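BtrN (Bacillus circulans, PDB 4M7S) catalyses the radical S-adenosyl-L-methionine-dependent two-electron oxidation of 2-deoxy-scyllo-inosamine to amino-dideoxy-scyllo-inosose in butirosin biosynthesis, using two [4Fe-4S] clusters. Local coordinates at residues S49-H60 and Y81-Y90. Sequence-based numbering, arbitrary orientation. Where two conformers were deposited one is given.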
ATOM      1  N   SER A  49      -0.709 -15.848  -4.334  1.00 24.61           N
ATOM      2  CA  SER A  49      -0.768 -16.822  -5.421  1.00 24.71           C
ATOM      3  C   SER A  49      -1.965 -17.759  -5.286  1.00 26.63           C
ATOM      4  O   SER A  49      -2.591 -18.117  -6.282  1.00 27.60           O
ATOM      5  CB  SER A  49       0.526 -17.641  -5.500  1.00 24.08           C
ATOM      6  OG  SER A  49       0.541 -18.388  -6.689  1.00 31.03           O
ATOM      7  N   SER A  50      -2.268 -18.169  -4.056  1.00 25.57           N
ATOM      8  CA  SER A  50      -3.394 -19.067  -3.795  1.00 25.87           C
ATOM      9  C   SER A  50      -4.740 -18.389  -4.116  1.00 25.43           C
ATOM     10  O   SER A  50      -5.776 -19.047  -4.227  1.00 26.18           O
ATOM     11  CB  SER A  50      -3.382 -19.500  -2.332  1.00 27.99           C
ATOM     12  OG  SER A  50      -3.719 -18.412  -1.483  1.00 26.29           O
ATOM     13  N   LEU A  51      -4.718 -17.070  -4.260  1.00 23.73           N
ATOM     14  CA  LEU A  51      -5.917 -16.307  -4.612  1.00 28.59           C
ATOM     15  C   LEU A  51      -5.948 -15.961  -6.104  1.00 33.10           C
ATOM     16  O   LEU A  51      -6.877 -15.311  -6.563  1.00 34.08           O
ATOM     17  CB  LEU A  51      -5.970 -15.006  -3.803  1.00 25.70           C
ATOM     18  CG  LEU A  51      -6.106 -15.096  -2.282  1.00 23.91           C
ATOM     19  CD1 LEU A  51      -5.715 -13.767  -1.622  1.00 20.50           C
ATOM     20  CD2 LEU A  51      -7.534 -15.500  -1.887  1.00 22.39           C
ATOM     21  N   ASP A  52      -4.931 -16.386  -6.855  1.00 32.92           N
ATOM     22  CA  ASP A  52      -4.762 -15.942  -8.243  1.00 36.43           C
ATOM     23  C   ASP A  52      -4.875 -14.413  -8.339  1.00 33.49           C
ATOM     24  O   ASP A  52      -5.523 -13.875  -9.241  1.00 33.89           O
ATOM     25  CB  ASP A  52      -5.790 -16.617  -9.159  1.00 45.70           C
ATOM     26  CG  ASP A  52      -5.419 -16.522 -10.633  1.00 56.92           C
ATOM     27  OD1 ASP A  52      -4.286 -16.098 -10.944  1.00 60.13           O
ATOM     28  OD2 ASP A  52      -6.263 -16.885 -11.479  1.00 65.45           O
ATOM     29  N   PHE A  53      -4.250 -13.723  -7.390  1.00 31.62           N
ATOM     30  CA  PHE A  53      -4.360 -12.270  -7.287  1.00 29.34           C
ATOM     31  C   PHE A  53      -3.971 -11.536  -8.576  1.00 29.44           C
ATOM     32  O   PHE A  53      -2.871 -11.723  -9.105  1.00 30.30           O
ATOM     33  CB  PHE A  53      -3.521 -11.751  -6.127  1.00 24.90           C
ATOM     34  CG  PHE A  53      -3.611 -10.268  -5.948  1.00 24.32           C
ATOM     35  CD1 PHE A  53      -4.813  -9.674  -5.568  1.00 26.31           C
ATOM     36  CD2 PHE A  53      -2.507  -9.465  -6.172  1.00 23.00           C
ATOM     37  CE1 PHE A  53      -4.906  -8.300  -5.409  1.00 27.59           C
ATOM     38  CE2 PHE A  53      -2.589  -8.094  -6.021  1.00 24.00           C
ATOM     39  CZ  PHE A  53      -3.785  -7.511  -5.635  1.00 25.87           C
ATOM     40  N   ALA A  54      -4.883 -10.703  -9.070  1.00 28.71           N
ATOM     41  CA  ALA A  54      -4.701 -10.036 -10.354  1.00 26.86           C
ATOM     42  C   ALA A  54      -4.940  -8.537 -10.262  1.00 26.96           C
ATOM     43  O   ALA A  54      -5.236  -7.895 -11.268  1.00 29.44           O
ATOM     44  CB  ALA A  54      -5.628 -10.660 -11.410  1.00 29.65           C
ATOM     45  N   GLY A  55      -4.807  -7.974  -9.063  1.00 25.69           N
ATOM     46  CA  GLY A  55      -4.966  -6.542  -8.891  1.00 22.37           C
ATOM     47  C   GLY A  55      -3.613  -5.856  -8.901  1.00 26.21           C
ATOM     48  O   GLY A  55      -2.639  -6.395  -9.437  1.00 27.71           O
ATOM     49  N   ARG A  56      -3.536  -4.673  -8.303  1.00 25.05           N
ATOM     50  CA  ARG A  56      -2.263  -3.958  -8.235  1.00 25.24           C
ATOM     51  C   ARG A  56      -1.493  -4.320  -6.975  1.00 24.85           C
ATOM     52  O   ARG A  56      -2.083  -4.546  -5.914  1.00 25.66           O
ATOM     53  CB  ARG A  56      -2.482  -2.448  -8.253  1.00 27.88           C
ATOM     54  CG  ARG A  56      -3.674  -1.983  -9.026  1.00 37.24           C
ATOM     55  CD  ARG A  56      -3.266  -1.276 -10.288  1.00 44.54           C
ATOM     56  NE  ARG A  56      -4.347  -0.441 -10.798  1.00 52.94           N
ATOM     57  CZ  ARG A  56      -5.421  -0.908 -11.430  1.00 59.52           C
ATOM     58  NH1 ARG A  56      -5.566  -2.212 -11.638  1.00 61.05           N
ATOM     59  NH2 ARG A  56      -6.354  -0.066 -11.852  1.00 63.65           N
ATOM     60  N   ILE A  57      -0.172  -4.371  -7.092  1.00 22.71           N
ATOM     61  CA  ILE A  57       0.682  -4.533  -5.925  1.00 23.70           C
ATOM     62  C   ILE A  57       1.736  -3.422  -5.896  1.00 21.16           C
ATOM     63  O   ILE A  57       2.439  -3.198  -6.885  1.00 21.79           O
ATOM     64  CB  ILE A  57       1.328  -5.955  -5.860  1.00 24.45           C
ATOM     65  CG1 ILE A  57       2.286  -6.074  -4.671  1.00 22.49           C
ATOM     66  CG2 ILE A  57       2.047  -6.302  -7.172  1.00 22.01           C
ATOM     67  CD1 ILE A  57       2.618  -7.522  -4.303  1.00 26.50           C
ATOM     68  N   SER A  58       1.810  -2.694  -4.783  1.00 24.08           N
ATOM     69  CA  SER A  58       2.880  -1.708  -4.583  1.00 29.43           C
ATOM     70  C   SER A  58       3.792  -2.075  -3.401  1.00 31.41           C
ATOM     71  O   SER A  58       3.421  -2.901  -2.558  1.00 31.45           O
ATOM     72  CB  SER A  58       2.329  -0.285  -4.449  1.00 35.84           C
ATOM     73  OG  SER A  58       1.146  -0.246  -3.691  1.00 38.03           O
ATOM     74  N   PHE A  59       4.977  -1.462  -3.351  1.00 26.50           N
ATOM     75  CA  PHE A  59       6.041  -1.888  -2.435  1.00 27.49           C
ATOM     76  C   PHE A  59       6.482  -0.808  -1.455  1.00 33.00           C
ATOM     77  O   PHE A  59       7.629  -0.816  -0.973  1.00 33.02           O
ATOM     78  CB  PHE A  59       7.249  -2.354  -3.242  1.00 25.25           C
ATOM     79  CG  PHE A  59       6.919  -3.420  -4.233  1.00 25.32           C
ATOM     80  CD1 PHE A  59       6.961  -4.762  -3.869  1.00 26.77           C
ATOM     81  CD2 PHE A  59       6.537  -3.087  -5.524  1.00 26.03           C
ATOM     82  CE1 PHE A  59       6.654  -5.753  -4.778  1.00 24.44           C
ATOM     83  CE2 PHE A  59       6.208  -4.080  -6.444  1.00 25.48           C
ATOM     84  CZ  PHE A  59       6.276  -5.413  -6.070  1.00 24.33           C
ATOM     85  N   HIS A  60       5.549   0.101  -1.130  0.52 30.37           N
ATOM     86  CA  HIS A  60       5.804   1.361  -0.390  0.52 31.39           C
ATOM     87  C   HIS A  60       4.696   1.667   0.639  0.52 33.36           C
ATOM     88  O   HIS A  60       3.550   1.902   0.246  0.52 38.82           O
ATOM     89  CB  HIS A  60       5.849   2.511  -1.412  0.52 29.29           C
ATOM     90  CG  HIS A  60       6.114   3.871  -0.828  0.52 30.68           C
ATOM     91  ND1 HIS A  60       7.028   4.743  -1.379  0.52 31.14           N
ATOM     92  CD2 HIS A  60       5.559   4.528   0.221  0.52 31.95           C
ATOM     93  CE1 HIS A  60       7.046   5.865  -0.681  0.52 32.39           C
ATOM     94  NE2 HIS A  60       6.165   5.761   0.295  0.52 35.46           N
ATOM     95  N   TYR A  81       4.865 -15.707  -8.831  1.00 27.49           N
ATOM     96  CA  TYR A  81       3.732 -16.091  -7.998  1.00 27.80           C
ATOM     97  C   TYR A  81       2.408 -15.501  -8.475  1.00 28.16           C
ATOM     98  O   TYR A  81       1.380 -16.181  -8.464  1.00 29.80           O
ATOM     99  CB  TYR A  81       3.983 -15.701  -6.535  1.00 24.69           C
ATOM    100  CG  TYR A  81       4.876 -16.674  -5.788  1.00 25.48           C
ATOM    101  CD1 TYR A  81       4.348 -17.813  -5.199  1.00 26.66           C
ATOM    102  CD2 TYR A  81       6.249 -16.459  -5.693  1.00 29.60           C
ATOM    103  CE1 TYR A  81       5.151 -18.703  -4.515  1.00 30.59           C
ATOM    104  CE2 TYR A  81       7.065 -17.347  -5.022  1.00 31.76           C
ATOM    105  CZ  TYR A  81       6.510 -18.465  -4.430  1.00 32.29           C
ATOM    106  OH  TYR A  81       7.322 -19.349  -3.756  1.00 34.86           O
ATOM    107  N   ILE A  82       2.433 -14.236  -8.882  1.00 27.61           N
ATOM    108  CA  ILE A  82       1.213 -13.536  -9.284  1.00 28.17           C
ATOM    109  C   ILE A  82       1.388 -12.789 -10.618  1.00 29.23           C
ATOM    110  O   ILE A  82       1.314 -11.561 -10.668  1.00 30.88           O
ATOM    111  CB  ILE A  82       0.730 -12.579  -8.162  1.00 27.33           C
ATOM    112  CG1 ILE A  82       1.864 -11.664  -7.695  1.00 25.79           C
ATOM    113  CG2 ILE A  82       0.219 -13.373  -6.959  1.00 23.03           C
ATOM    114  CD1 ILE A  82       1.431 -10.634  -6.629  1.00 27.53           C
ATOM    115  N   PRO A  83       1.616 -13.538 -11.711  1.00 29.95           N
ATOM    116  CA  PRO A  83       1.938 -12.907 -12.996  1.00 33.26           C
ATOM    117  C   PRO A  83       0.785 -12.078 -13.582  1.00 35.61           C
ATOM    118  O   PRO A  83       1.035 -11.239 -14.450  1.00 38.18           O
ATOM    119  CB  PRO A  83       2.265 -14.104 -13.906  1.00 35.65           C
ATOM    120  CG  PRO A  83       1.553 -15.264 -13.293  1.00 37.81           C
ATOM    121  CD  PRO A  83       1.569 -15.008 -11.807  1.00 33.26           C
ATOM    122  N   ARG A  84      -0.446 -12.309 -13.123  1.00 34.12           N
ATOM    123  CA  ARG A  84      -1.583 -11.473 -13.530  1.00 35.74           C
ATOM    124  C   ARG A  84      -1.606 -10.115 -12.808  1.00 30.74           C
ATOM    125  O   ARG A  84      -2.233  -9.170 -13.279  1.00 35.24           O
ATOM    126  CB  ARG A  84      -2.916 -12.175 -13.262  1.00 38.69           C
ATOM    127  CG  ARG A  84      -3.091 -13.534 -13.902  1.00 47.81           C
ATOM    128  CD  ARG A  84      -4.459 -14.122 -13.526  1.00 52.89           C
ATOM    129  NE  ARG A  84      -5.565 -13.353 -14.100  1.00 58.89           N
ATOM    130  CZ  ARG A  84      -6.738 -13.148 -13.503  1.00 60.73           C
ATOM    131  NH1 ARG A  84      -6.975 -13.642 -12.291  1.00 58.48           N
ATOM    132  NH2 ARG A  84      -7.673 -12.434 -14.118  1.00 63.11           N
ATOM    133  N   ALA A  85      -0.941 -10.022 -11.659  1.00 24.97           N
ATOM    134  CA  ALA A  85      -0.979  -8.788 -10.866  1.00 26.83           C
ATOM    135  C   ALA A  85      -0.223  -7.665 -11.568  1.00 30.39           C
ATOM    136  O   ALA A  85       0.541  -7.914 -12.499  1.00 30.56           O
ATOM    137  CB  ALA A  85      -0.411  -9.014  -9.483  1.00 23.56           C
ATOM    138  N   ARG A  86      -0.431  -6.431 -11.111  1.00 29.63           N
ATOM    139  CA  ARG A  86       0.205  -5.265 -11.722  1.00 28.71           C
ATOM    140  C   ARG A  86       1.102  -4.561 -10.716  1.00 25.78           C
ATOM    141  O   ARG A  86       0.613  -3.823  -9.858  1.00 26.97           O
ATOM    142  CB  ARG A  86      -0.865  -4.305 -12.266  1.00 33.52           C
ATOM    143  CG  ARG A  86      -0.332  -2.985 -12.837  1.00 34.96           C
ATOM    144  CD  ARG A  86      -1.431  -2.265 -13.615  1.00 43.57           C
ATOM    145  NE  ARG A  86      -1.069  -0.890 -13.949  1.00 45.58           N
ATOM    146  CZ  ARG A  86      -0.407  -0.532 -15.044  1.00 46.19           C
ATOM    147  NH1 ARG A  86      -0.131   0.746 -15.264  1.00 47.20           N
ATOM    148  NH2 ARG A  86      -0.024  -1.450 -15.923  1.00 44.11           N
ATOM    149  N   PRO A  87       2.421  -4.809 -10.803  1.00 23.61           N
ATOM    150  CA  PRO A  87       3.412  -4.253  -9.877  1.00 22.12           C
ATOM    151  C   PRO A  87       3.713  -2.785 -10.175  1.00 23.76           C
ATOM    152  O   PRO A  87       4.031  -2.442 -11.315  1.00 25.09           O
ATOM    153  CB  PRO A  87       4.667  -5.111 -10.139  1.00 21.52           C
ATOM    154  CG  PRO A  87       4.180  -6.314 -10.940  1.00 21.72           C
ATOM    155  CD  PRO A  87       3.027  -5.780 -11.733  1.00 22.25           C
ATOM    156  N   ILE A  88       3.603  -1.939  -9.153  1.00 22.70           N
ATOM    157  CA  ILE A  88       3.817  -0.506  -9.300  1.00 27.34           C
ATOM    158  C   ILE A  88       4.844  -0.050  -8.277  1.00 23.65           C
ATOM    159  O   ILE A  88       4.765  -0.438  -7.112  1.00 25.95           O
ATOM    160  CB  ILE A  88       2.538   0.291  -8.987  1.00 30.93           C
ATOM    161  CG1 ILE A  88       1.326  -0.294  -9.713  1.00 36.09           C
ATOM    162  CG2 ILE A  88       2.741   1.778  -9.308  1.00 30.33           C
ATOM    163  CD1 ILE A  88       1.413  -0.201 -11.208  1.00 39.53           C
ATOM    164  N   ILE A  89       5.792   0.781  -8.698  1.00 21.24           N
ATOM    165  CA  ILE A  89       6.729   1.381  -7.751  1.00 20.63           C
ATOM    166  C   ILE A  89       6.341   2.834  -7.461  1.00 23.41           C
ATOM    167  O   ILE A  89       6.222   3.647  -8.383  1.00 26.51           O
ATOM    168  CB  ILE A  89       8.179   1.366  -8.281  1.00 24.39           C
ATOM    169  CG1 ILE A  89       8.744  -0.055  -8.290  1.00 25.15           C
ATOM    170  CG2 ILE A  89       9.077   2.270  -7.417  1.00 23.68           C
ATOM    171  CD1 ILE A  89       9.119  -0.559  -6.917  1.00 21.83           C
ATOM    172  N   TYR A  90       6.137   3.157  -6.186  1.00 20.83           N
ATOM    173  CA  TYR A  90       6.010   4.547  -5.776  1.00 23.88           C
ATOM    174  C   TYR A  90       7.337   4.928  -5.110  1.00 25.87           C
ATOM    175  O   TYR A  90       7.731   4.322  -4.109  1.00 24.75           O
ATOM    176  CB  TYR A  90       4.856   4.711  -4.798  1.00 25.01           C
ATOM    177  CG  TYR A  90       3.479   4.410  -5.376  1.00 32.28           C
ATOM    178  CD1 TYR A  90       3.040   3.102  -5.551  1.00 36.10           C
ATOM    179  CD2 TYR A  90       2.617   5.436  -5.723  1.00 37.09           C
ATOM    180  CE1 TYR A  90       1.776   2.826  -6.061  1.00 39.90           C
ATOM    181  CE2 TYR A  90       1.350   5.173  -6.229  1.00 42.70           C
ATOM    182  CZ  TYR A  90       0.940   3.868  -6.398  1.00 44.74           C
ATOM    183  OH  TYR A  90      -0.312   3.604  -6.905  1.00 50.72           O
TER
HETATM  184  O   HOH W   1      -1.664 -13.607 -10.785  1.00 27.56           O
HETATM  185  O   HOH W   2       6.245   1.059  -4.203  1.00 17.93           O
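Arg84, bent at chi3 (66°), lays its guanidinium against Ala54 CB and close to Asp52, while Ile57, with CG1 anti to the backbone N (chi1 177°), sends CD1 to Ile82 CD1. Around these side chains the two segments illustrate how neighbouring parallel strands of a beta-alpha-beta unit are joined. Arg86 N donates to Gly55 O, Ile57 N to Arg86 O at 2.9 Å, and Ile88 N to Ile57 O at 2.8 Å, this last bond running nearly straight out from the carbonyl. Past Ser58 the two segments diverge, Phe59 being already loop, and a water accepts from both Phe59 N and Tyr90 N. In one of its two conformers His60, which touches an iron–sulfur cluster, donates from ND1 to Tyr90 O (2.9 Å), from above the carbonyl plane.

Side chains sort by face. Ile57 CG2 meets Pro87 CB at 4.1 Å, and Pro87 CB also reaches the edge of the Phe59 ring. Farther back, Ile82 CD1 also lies at the edge of the Phe53 ring. On the other face Arg56 and Arg86 run side by side, their guanidinium planes almost perpendicular, and Ser58 CB sits at the Tyr90 ring edge, 3.5 Å from CE1.

At the end away from His60, Ala54 CB covers one guanidinium face of Arg84, whose NH1 forms a long salt bridge with Asp52 OD2 (3.4 Å). Ser49 OG donates to Tyr81 O, tying together the ends of helices 38-50 and 71-81. Strand 56-58 is flanked by strand 7-10, strand 86-91 by strand 111-116, and Met45 of helix 38-50 packs on Ile57.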